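Long-range contacts in putative deoxyribonuclease yjjV (Escherichia coli, PDB 1ZZM), which is a TatD-type metal-dependent hydrolase that binds two divalent cations per subunit and probably cleaves ester bonds, perhaps those of DNA: residues A[178-186]-A[210-218]; A[191-202]-A[233-244]. All blocks are in the same frame, centred on the assembly; numbering follows the deposited sequence.

Contact 1 of 2, residues A[178-186]-A[210-218]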
loop_
_atom_site.group_PDB
_atom_site.type_symbol
_atom_site.label_atom_id
_atom_site.label_comp_id
_atom_site.label_asym_id
_atom_site.label_seq_id
_atom_site.Cartn_x
_atom_site.Cartn_y
_atom_site.Cartn_z
ATOM N N VAL A 178 -2.264 -5.958 -4.942
ATOM C CA VAL A 178 -3.456 -6.742 -5.256
ATOM C C VAL A 178 -4.310 -6.865 -4.001
ATOM O O VAL A 178 -3.893 -7.502 -3.018
ATOM C CB VAL A 178 -3.111 -8.184 -5.726
ATOM C CG1 VAL A 178 -4.384 -8.895 -6.150
ATOM C CG2 VAL A 178 -2.142 -8.157 -6.901
ATOM N N GLY A 179 -5.500 -6.276 -4.068
ATOM C CA GLY A 179 -6.432 -6.290 -2.960
ATOM C C GLY A 179 -7.841 -6.697 -3.385
ATOM O O GLY A 179 -8.034 -7.329 -4.440
ATOM N N GLY A 180 -8.821 -6.280 -2.593
ATOM C CA GLY A 180 -10.219 -6.651 -2.808
ATOM C C GLY A 180 -10.829 -6.401 -4.167
ATOM O O GLY A 180 -11.870 -6.990 -4.517
ATOM N N THR A 181 -10.185 -5.537 -4.944
ATOM C CA THR A 181 -10.677 -5.215 -6.275
ATOM C C THR A 181 -10.826 -6.459 -7.138
ATOM O O THR A 181 -11.754 -6.543 -7.959
ATOM C CB THR A 181 -9.728 -4.253 -7.005
ATOM O OG1 THR A 181 -9.632 -3.031 -6.265
ATOM C CG2 THR A 181 -10.239 -3.973 -8.436
ATOM N N ILE A 182 -9.940 -7.438 -6.961
ATOM C CA ILE A 182 -10.033 -8.611 -7.812
ATOM C C ILE A 182 -11.169 -9.566 -7.468
ATOM O O ILE A 182 -11.357 -10.551 -8.171
ATOM C CB ILE A 182 -8.718 -9.429 -7.864
ATOM C CG1 ILE A 182 -8.314 -9.970 -6.485
ATOM C CG2 ILE A 182 -7.605 -8.557 -8.438
ATOM C CD1 ILE A 182 -9.375 -10.731 -5.752
ATOM N N THR A 183 -11.903 -9.287 -6.386
ATOM C CA THR A 183 -13.005 -10.175 -6.002
ATOM C C THR A 183 -14.327 -9.772 -6.631
ATOM O O THR A 183 -15.349 -10.437 -6.400
ATOM C CB THR A 183 -13.222 -10.251 -4.470
ATOM O OG1 THR A 183 -13.651 -8.980 -3.982
ATOM C CG2 THR A 183 -11.952 -10.687 -3.762
ATOM N N TYR A 184 -14.301 -8.698 -7.424
ATOM C CA TYR A 184 -15.479 -8.166 -8.113
ATOM C C TYR A 184 -15.340 -8.284 -9.641
ATOM O O TYR A 184 -15.080 -7.294 -10.319
ATOM C CB TYR A 184 -15.642 -6.680 -7.768
ATOM C CG TYR A 184 -15.933 -6.398 -6.305
ATOM C CD1 TYR A 184 -17.230 -6.475 -5.818
ATOM C CD2 TYR A 184 -14.919 -6.007 -5.424
ATOM C CE1 TYR A 184 -17.527 -6.158 -4.496
ATOM C CE2 TYR A 184 -15.204 -5.692 -4.087
ATOM C CZ TYR A 184 -16.519 -5.765 -3.639
ATOM O OH TYR A 184 -16.867 -5.402 -2.364
ATOM N N PRO A 185 -15.571 -9.472 -10.209
ATOM C CA PRO A 185 -15.422 -9.576 -11.672
ATOM C C PRO A 185 -16.281 -8.662 -12.549
ATOM O O PRO A 185 -15.899 -8.321 -13.686
ATOM C CB PRO A 185 -15.662 -11.063 -11.948
ATOM C CG PRO A 185 -16.524 -11.503 -10.818
ATOM C CD PRO A 185 -16.012 -10.744 -9.610
ATOM N N ARG A 186 -17.415 -8.226 -12.028
ATOM C CA ARG A 186 -18.286 -7.386 -12.828
ATOM C C ARG A 186 -18.019 -5.892 -12.660
ATOM O O ARG A 186 -18.629 -5.078 -13.341
ATOM C CB ARG A 186 -19.750 -7.709 -12.489
ATOM C CG ARG A 186 -20.094 -9.203 -12.628
ATOM C CD ARG A 186 -21.478 -9.550 -12.025
ATOM N NE ARG A 186 -22.577 -8.865 -12.705
ATOM C CZ ARG A 186 -23.863 -9.058 -12.429
ATOM N NH1 ARG A 186 -24.224 -9.917 -11.480
ATOM N NH2 ARG A 186 -24.794 -8.394 -13.104
ATOM N N ASP A 210 -10.845 -0.053 4.501
ATOM C CA ASP A 210 -11.579 0.237 3.253
ATOM C C ASP A 210 -11.479 -0.935 2.267
ATOM O O ASP A 210 -10.890 -1.972 2.601
ATOM C CB ASP A 210 -11.041 1.524 2.614
ATOM C CG ASP A 210 -11.174 2.739 3.536
ATOM O OD1 ASP A 210 -12.093 2.760 4.394
ATOM O OD2 ASP A 210 -10.374 3.692 3.393
ATOM N N MET A 211 -12.062 -0.763 1.074
ATOM C CA MET A 211 -12.052 -1.784 0.018
ATOM C C MET A 211 -12.549 -3.183 0.462
ATOM O O MET A 211 -11.865 -4.193 0.286
ATOM C CB MET A 211 -10.627 -1.855 -0.601
ATOM C CG MET A 211 -10.127 -0.478 -1.197
ATOM S SD MET A 211 -8.455 -0.379 -2.061
ATOM C CE MET A 211 -8.896 -0.883 -3.738
ATOM N N PRO A 212 -13.771 -3.264 1.041
ATOM C CA PRO A 212 -14.325 -4.553 1.489
ATOM C C PRO A 212 -14.402 -5.545 0.333
ATOM O O PRO A 212 -14.642 -5.139 -0.808
ATOM C CB PRO A 212 -15.717 -4.168 2.029
ATOM C CG PRO A 212 -16.062 -2.933 1.256
ATOM C CD PRO A 212 -14.733 -2.178 1.275
ATOM N N LEU A 213 -14.175 -6.827 0.592
ATOM C CA LEU A 213 -14.241 -7.793 -0.507
ATOM C C LEU A 213 -15.695 -8.131 -0.880
ATOM O O LEU A 213 -16.636 -7.910 -0.090
ATOM C CB LEU A 213 -13.498 -9.080 -0.156
ATOM C CG LEU A 213 -11.970 -9.114 -0.287
ATOM C CD1 LEU A 213 -11.285 -8.051 0.626
ATOM C CD2 LEU A 213 -11.506 -10.495 0.055
ATOM N N ASN A 214 -15.859 -8.671 -2.087
ATOM C CA ASN A 214 -17.169 -9.064 -2.615
ATOM C C ASN A 214 -17.846 -10.046 -1.662
ATOM O O ASN A 214 -17.307 -11.113 -1.376
ATOM C CB ASN A 214 -17.014 -9.721 -3.997
ATOM C CG ASN A 214 -18.334 -9.811 -4.749
ATOM O OD1 ASN A 214 -19.384 -9.531 -4.187
ATOM N ND2 ASN A 214 -18.280 -10.185 -6.023
ATOM N N GLY A 215 -19.022 -9.674 -1.169
ATOM C CA GLY A 215 -19.744 -10.549 -0.256
ATOM C C GLY A 215 -19.537 -10.174 1.199
ATOM O O GLY A 215 -20.087 -10.825 2.102
ATOM N N PHE A 216 -18.745 -9.123 1.423
ATOM C CA PHE A 216 -18.440 -8.652 2.763
ATOM C C PHE A 216 -18.669 -7.177 2.895
ATOM O O PHE A 216 -18.164 -6.546 3.810
ATOM C CB PHE A 216 -16.987 -8.976 3.121
ATOM C CG PHE A 216 -16.715 -10.439 3.229
ATOM C CD1 PHE A 216 -16.426 -11.193 2.098
ATOM C CD2 PHE A 216 -16.815 -11.083 4.460
ATOM C CE1 PHE A 216 -16.241 -12.565 2.187
ATOM C CE2 PHE A 216 -16.635 -12.446 4.557
ATOM C CZ PHE A 216 -16.348 -13.195 3.415
ATOM N N GLN A 217 -19.432 -6.608 1.976
ATOM C CA GLN A 217 -19.715 -5.185 2.036
ATOM C C GLN A 217 -20.639 -4.892 3.225
ATOM O O GLN A 217 -21.341 -5.785 3.715
ATOM C CB GLN A 217 -20.362 -4.742 0.726
ATOM C CG GLN A 217 -19.390 -4.763 -0.431
ATOM C CD GLN A 217 -20.080 -4.813 -1.773
ATOM O OE1 GLN A 217 -20.553 -5.873 -2.204
ATOM N NE2 GLN A 217 -20.145 -3.664 -2.447
ATOM N N GLY A 218 -20.620 -3.649 3.696
ATOM C CA GLY A 218 -21.458 -3.284 4.828
ATOM C C GLY A 218 -20.777 -3.340 6.191
ATOM O O GLY A 218 -21.383 -2.961 7.191
HETATM O O HOH W 1 -9.191 -5.183 -0.145
#

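Contact 2 of 2, residues A[191-202]-A[233-244]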
loop_
_atom_site.group_PDB
_atom_site.type_symbol
_atom_site.label_atom_id
_atom_site.label_comp_id
_atom_site.label_asym_id
_atom_site.label_seq_id
_atom_site.Cartn_x
_atom_site.Cartn_y
_atom_site.Cartn_z
ATOM N N ARG A 191 -9.166 -7.974 -12.952
ATOM C CA ARG A 191 -8.779 -9.368 -12.767
ATOM C C ARG A 191 -7.964 -9.852 -13.959
ATOM O O ARG A 191 -6.989 -10.593 -13.790
ATOM C CB ARG A 191 -10.016 -10.275 -12.589
ATOM C CG ARG A 191 -10.810 -9.992 -11.313
ATOM C CD ARG A 191 -12.243 -10.561 -11.405
ATOM N NE ARG A 191 -12.307 -11.985 -11.740
ATOM C CZ ARG A 191 -12.117 -12.987 -10.879
ATOM N NH1 ARG A 191 -11.837 -12.739 -9.612
ATOM N NH2 ARG A 191 -12.233 -14.252 -11.277
ATOM N N ASP A 192 -8.335 -9.411 -15.164
ATOM C CA ASP A 192 -7.614 -9.823 -16.357
ATOM C C ASP A 192 -6.201 -9.240 -16.373
ATOM O O ASP A 192 -5.274 -9.877 -16.862
ATOM C CB ASP A 192 -8.359 -9.395 -17.630
ATOM C CG ASP A 192 -9.614 -10.204 -17.868
ATOM O OD1 ASP A 192 -9.638 -11.398 -17.475
ATOM O OD2 ASP A 192 -10.571 -9.655 -18.463
ATOM N N VAL A 193 -6.046 -8.029 -15.831
ATOM C CA VAL A 193 -4.726 -7.381 -15.775
ATOM C C VAL A 193 -3.849 -8.154 -14.822
ATOM O O VAL A 193 -2.732 -8.569 -15.158
ATOM C CB VAL A 193 -4.843 -5.903 -15.254
ATOM C CG1 VAL A 193 -3.426 -5.289 -15.007
ATOM C CG2 VAL A 193 -5.591 -5.084 -16.232
ATOM N N ILE A 194 -4.376 -8.392 -13.623
ATOM C CA ILE A 194 -3.607 -9.103 -12.612
ATOM C C ILE A 194 -3.246 -10.515 -13.068
ATOM O O ILE A 194 -2.203 -11.049 -12.713
ATOM C CB ILE A 194 -4.390 -9.134 -11.290
ATOM C CG1 ILE A 194 -4.596 -7.704 -10.825
ATOM C CG2 ILE A 194 -3.640 -9.913 -10.226
ATOM C CD1 ILE A 194 -3.322 -6.873 -10.686
ATOM N N ALA A 195 -4.104 -11.119 -13.877
ATOM C CA ALA A 195 -3.806 -12.453 -14.388
ATOM C C ALA A 195 -2.618 -12.422 -15.348
ATOM O O ALA A 195 -1.919 -13.416 -15.502
ATOM C CB ALA A 195 -5.040 -13.021 -15.114
ATOM N N LYS A 196 -2.369 -11.291 -15.980
ATOM C CA LYS A 196 -1.286 -11.212 -16.958
ATOM C C LYS A 196 0.055 -10.653 -16.500
ATOM O O LYS A 196 1.085 -10.919 -17.132
ATOM C CB LYS A 196 -1.745 -10.413 -18.167
ATOM C CG LYS A 196 -3.053 -10.900 -18.752
ATOM C CD LYS A 196 -3.542 -9.954 -19.836
ATOM C CE LYS A 196 -4.970 -10.294 -20.263
ATOM N NZ LYS A 196 -5.478 -9.326 -21.275
ATOM N N LEU A 197 0.058 -9.869 -15.432
ATOM C CA LEU A 197 1.325 -9.287 -14.975
ATOM C C LEU A 197 2.318 -10.344 -14.502
ATOM O O LEU A 197 1.928 -11.435 -14.098
ATOM C CB LEU A 197 1.063 -8.290 -13.834
ATOM C CG LEU A 197 0.159 -7.069 -14.170
ATOM C CD1 LEU A 197 -0.146 -6.240 -12.886
ATOM C CD2 LEU A 197 0.860 -6.192 -15.217
ATOM N N PRO A 198 3.625 -10.028 -14.563
ATOM C CA PRO A 198 4.704 -10.931 -14.125
ATOM C C PRO A 198 4.474 -11.176 -12.635
ATOM O O PRO A 198 4.176 -10.236 -11.886
ATOM C CB PRO A 198 5.962 -10.106 -14.301
ATOM C CG PRO A 198 5.606 -9.135 -15.426
ATOM C CD PRO A 198 4.148 -8.791 -15.163
ATOM N N LEU A 199 4.633 -12.413 -12.197
ATOM C CA LEU A 199 4.423 -12.716 -10.787
ATOM C C LEU A 199 5.304 -11.880 -9.839
ATOM O O LEU A 199 4.908 -11.598 -8.705
ATOM C CB LEU A 199 4.699 -14.197 -10.530
ATOM C CG LEU A 199 4.181 -14.783 -9.215
ATOM C CD1 LEU A 199 2.691 -14.406 -9.032
ATOM C CD2 LEU A 199 4.317 -16.320 -9.263
ATOM N N ALA A 200 6.498 -11.506 -10.297
ATOM C CA ALA A 200 7.416 -10.744 -9.461
ATOM C C ALA A 200 6.945 -9.332 -9.262
ATOM O O ALA A 200 7.508 -8.612 -8.445
ATOM C CB ALA A 200 8.820 -10.729 -10.077
ATOM N N SER A 201 5.902 -8.910 -9.984
ATOM C CA SER A 201 5.475 -7.528 -9.794
ATOM C C SER A 201 4.333 -7.335 -8.779
ATOM O O SER A 201 3.979 -6.204 -8.460
ATOM C CB SER A 201 5.022 -6.936 -11.122
ATOM O OG SER A 201 3.726 -7.373 -11.442
ATOM N N LEU A 202 3.793 -8.430 -8.267
ATOM C CA LEU A 202 2.645 -8.380 -7.360
ATOM C C LEU A 202 2.900 -8.372 -5.846
ATOM O O LEU A 202 3.793 -9.045 -5.357
ATOM C CB LEU A 202 1.726 -9.568 -7.657
ATOM C CG LEU A 202 1.353 -9.793 -9.127
ATOM C CD1 LEU A 202 0.368 -10.970 -9.223
ATOM C CD2 LEU A 202 0.745 -8.518 -9.725
ATOM N N LEU A 233 -6.699 -14.650 -6.073
ATOM C CA LEU A 233 -5.551 -14.456 -6.967
ATOM C C LEU A 233 -5.120 -15.802 -7.540
ATOM O O LEU A 233 -4.712 -15.893 -8.690
ATOM C CB LEU A 233 -4.374 -13.845 -6.212
ATOM C CG LEU A 233 -3.085 -13.618 -7.017
ATOM C CD1 LEU A 233 -3.343 -12.645 -8.156
ATOM C CD2 LEU A 233 -1.967 -13.067 -6.067
ATOM N N CYS A 234 -5.194 -16.854 -6.731
ATOM C CA CYS A 234 -4.812 -18.172 -7.229
ATOM C C CYS A 234 -5.746 -18.633 -8.347
ATOM O O CYS A 234 -5.321 -19.351 -9.250
ATOM C CB CYS A 234 -4.831 -19.203 -6.113
ATOM S SG CYS A 234 -3.528 -18.979 -4.920
ATOM N N GLU A 235 -7.006 -18.221 -8.293
ATOM C CA GLU A 235 -7.963 -18.620 -9.320
ATOM C C GLU A 235 -7.641 -17.913 -10.634
ATOM O O GLU A 235 -7.929 -18.426 -11.715
ATOM C CB GLU A 235 -9.396 -18.280 -8.879
ATOM C CG GLU A 235 -9.935 -19.170 -7.753
ATOM C CD GLU A 235 -11.125 -18.558 -7.016
ATOM O OE1 GLU A 235 -11.720 -17.566 -7.508
ATOM O OE2 GLU A 235 -11.461 -19.090 -5.930
ATOM N N LEU A 236 -7.050 -16.727 -10.537
ATOM C CA LEU A 236 -6.698 -15.948 -11.714
ATOM C C LEU A 236 -5.390 -16.359 -12.359
ATOM O O LEU A 236 -5.208 -16.240 -13.569
ATOM C CB LEU A 236 -6.561 -14.471 -11.353
ATOM C CG LEU A 236 -7.814 -13.737 -10.918
ATOM C CD1 LEU A 236 -7.476 -12.303 -10.486
ATOM C CD2 LEU A 236 -8.770 -13.764 -12.074
ATOM N N ARG A 237 -4.463 -16.826 -11.543
ATOM C CA ARG A 237 -3.147 -17.178 -12.048
ATOM C C ARG A 237 -3.000 -18.604 -12.496
ATOM O O ARG A 237 -3.758 -19.470 -12.076
ATOM C CB ARG A 237 -2.110 -16.913 -10.959
ATOM C CG ARG A 237 -2.138 -15.476 -10.457
ATOM C CD ARG A 237 -1.690 -14.529 -11.562
ATOM N NE ARG A 237 -0.318 -14.812 -11.994
ATOM C CZ ARG A 237 0.472 -13.919 -12.591
ATOM N NH1 ARG A 237 0.022 -12.682 -12.816
ATOM N NH2 ARG A 237 1.698 -14.262 -12.979
ATOM N N ARG A 238 -1.990 -18.848 -13.323
ATOM C CA ARG A 238 -1.698 -20.205 -13.783
ATOM C C ARG A 238 -0.791 -20.932 -12.785
ATOM O O ARG A 238 -0.926 -22.136 -12.598
ATOM C CB ARG A 238 -1.005 -20.180 -15.156
ATOM C CG ARG A 238 -1.908 -19.797 -16.322
ATOM C CD ARG A 238 -3.019 -20.821 -16.541
ATOM N NE ARG A 238 -2.526 -22.135 -16.970
ATOM C CZ ARG A 238 -2.206 -22.456 -18.223
ATOM N NH1 ARG A 238 -2.326 -21.558 -19.198
ATOM N NH2 ARG A 238 -1.771 -23.684 -18.502
ATOM N N GLU A 239 0.125 -20.208 -12.142
ATOM C CA GLU A 239 1.058 -20.822 -11.189
ATOM C C GLU A 239 0.370 -21.476 -10.003
ATOM O O GLU A 239 -0.723 -21.071 -9.604
ATOM C CB GLU A 239 2.069 -19.788 -10.652
ATOM C CG GLU A 239 2.856 -19.011 -11.707
ATOM C CD GLU A 239 2.120 -17.766 -12.209
ATOM O OE1 GLU A 239 0.927 -17.588 -11.906
ATOM O OE2 GLU A 239 2.726 -16.954 -12.920
ATOM N N PRO A 240 0.995 -22.514 -9.433
ATOM C CA PRO A 240 0.416 -23.206 -8.277
ATOM C C PRO A 240 0.397 -22.218 -7.117
ATOM O O PRO A 240 1.209 -21.293 -7.078
ATOM C CB PRO A 240 1.404 -24.336 -7.996
ATOM C CG PRO A 240 2.166 -24.498 -9.282
ATOM C CD PRO A 240 2.291 -23.102 -9.805
ATOM N N ALA A 241 -0.521 -22.436 -6.184
ATOM C CA ALA A 241 -0.665 -21.586 -5.016
ATOM C C ALA A 241 0.612 -21.441 -4.196
ATOM O O ALA A 241 0.902 -20.353 -3.704
ATOM C CB ALA A 241 -1.802 -22.103 -4.121
ATOM N N ASP A 242 1.383 -22.513 -4.029
ATOM C CA ASP A 242 2.594 -22.378 -3.238
ATOM C C ASP A 242 3.625 -21.488 -3.917
ATOM O O ASP A 242 4.374 -20.778 -3.245
ATOM C CB ASP A 242 3.164 -23.757 -2.887
ATOM C CG ASP A 242 2.590 -24.303 -1.572
ATOM O OD1 ASP A 242 1.350 -24.248 -1.374
ATOM O OD2 ASP A 242 3.377 -24.789 -0.725
ATOM N N GLU A 243 3.645 -21.491 -5.246
ATOM C CA GLU A 243 4.591 -20.645 -5.951
ATOM C C GLU A 243 4.143 -19.174 -5.842
ATOM O O GLU A 243 4.976 -18.260 -5.704
ATOM C CB GLU A 243 4.665 -21.029 -7.422
ATOM C CG GLU A 243 5.839 -20.382 -8.135
ATOM C CD GLU A 243 5.652 -20.347 -9.636
ATOM O OE1 GLU A 243 5.193 -21.357 -10.204
ATOM O OE2 GLU A 243 5.966 -19.302 -10.245
ATOM N N ILE A 244 2.838 -18.946 -5.925
ATOM C CA ILE A 244 2.315 -17.590 -5.830
ATOM C C ILE A 244 2.557 -17.032 -4.430
ATOM O O ILE A 244 3.048 -15.914 -4.277
ATOM C CB ILE A 244 0.787 -17.532 -6.126
ATOM C CG1 ILE A 244 0.511 -18.011 -7.563
ATOM C CG2 ILE A 244 0.257 -16.070 -5.916
ATOM C CD1 ILE A 244 -1.006 -18.226 -7.839
HETATM O O HOH W 2 -2.182 -16.066 -14.912
HETATM O O HOH W 3 4.746 -14.546 -14.216
#

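Contact 1 of 2, residues A[178-186]-A[210-218]
Asn214 and Thr183 grip each other twice. The backbone N of Asn214 donates to Thr183 OG1 over 2.9 Å in a nearly straight bond (171°), and its side-chain ND2 reaches Thr183 O at 3.0 Å with that oxygen in the amide plane. Asparagine suits the place because its short amide turns back on the carbonyl beside the hydroxyl: CG stands anti to the backbone N (chi1 -165°). The amide plane of Asn214 is turned only 14° from that of the Tyr184 ring, and its CB makes a CH-pi contact 3.9 Å from the ring centroid, over one face. At the ring's edge, near its plane, the phenol OH donates to Pro212 O at 2.7 Å, standing above the plane of that carbonyl, while Gln217 CG approaches the same OH to 3.2 Å. A phenylalanine in place of Tyr184 would keep the ring over Asn214 but would probably leave Pro212 O without its phenol donor and the 210-218 loop less firmly tied.

Thr183 OG1 is itself oriented by a 2.7 Å bond to Gly180 O, made within the 3-10 turn, so one hydroxyl donates to its own turn and accepts from segment 210-218. Its methyl CG2 packs across Leu213 CG and CD2. Gly180 has to lack a side chain, since a beta carbon would run into Met211 O; a water bridges Gly180 N to that oxygen instead. The type II turn from Leu213 to Phe216 puts Gly215 at a positive phi, where a beta carbon would press against the preceding carbonyl O, so glycine suits it. Farther in, Met211 CE touches Thr181 OG1, and its side chain lies close to Asp207 and His157, ligands of the two metals. Two loops following neighbouring strands, 175-178 and 202-204, thus meet beside the dinuclear metal centre of a TIM-barrel hydrolase.

Contact 2 of 2, residues A[191-202]-A[233-244]
Arg237 drives its guanidinium edge-on into the carbonyls of Ile194 and, just past helix 190-196, Leu197. NH1 donates to Ile194 O at 2.8 Å and to Leu197 O at 2.6 Å, both oxygens lying in the guanidinium plane, and NH2 adds a weak bond to Leu197 O. Bends at chi2 and chi3 (-67° and -61°) fold the chain back so that NE and NH2 also hold the Glu239 carboxylate side-on, one nitrogen to each oxygen, which fixes the rotation of the group and probably balances its charge. Arginine fits because its flat head serves carbonyls and carboxylate at once. Leu199 CD1 lies over one guanidinium face and Ala195 O over the opposite one.

A second guanidinium, that of Arg191, lies flat against Leu236: CD2 sits 3.5 Å above its plane, over the centre, the two side chains crossing at about a right angle, while NH1 is hydrogen-bonded to Ile182 O. The Ile194 and Leu233 side chains also cross at about a right angle, CG2 meeting CD1 tightly at 3.4 Å. Leu199 CD2 packs against Glu239 CG and lies near Glu243 OE2. Helix 190-196 is thus packed between strand 175-178 and the end of helix 226-236, with helix 163-171 beside it and helix 241-256 covering Leu199 and Leu202.

Contact 1 is a surface meeting of two loops near the metal centre, whereas contact 2 is partly buried and joins helix 190-196 and the turn after it to helices 226-236 and 241-256. The segments alternate along the chain, and the centres of the two contacts lie about 17 Å apart. Hydroxyl, amide and phenol groups meeting backbone atoms dominate contact 1; contact 2 combines aliphatic packing with an arginine reaching backbone carbonyls, steadied by a carboxylate of its own segment. They touch directly: the Ile182 carbonyl and Arg191 form the polar tie between them, and Ile194 packs against Val178 and Ile182, joining the loop to the following helix.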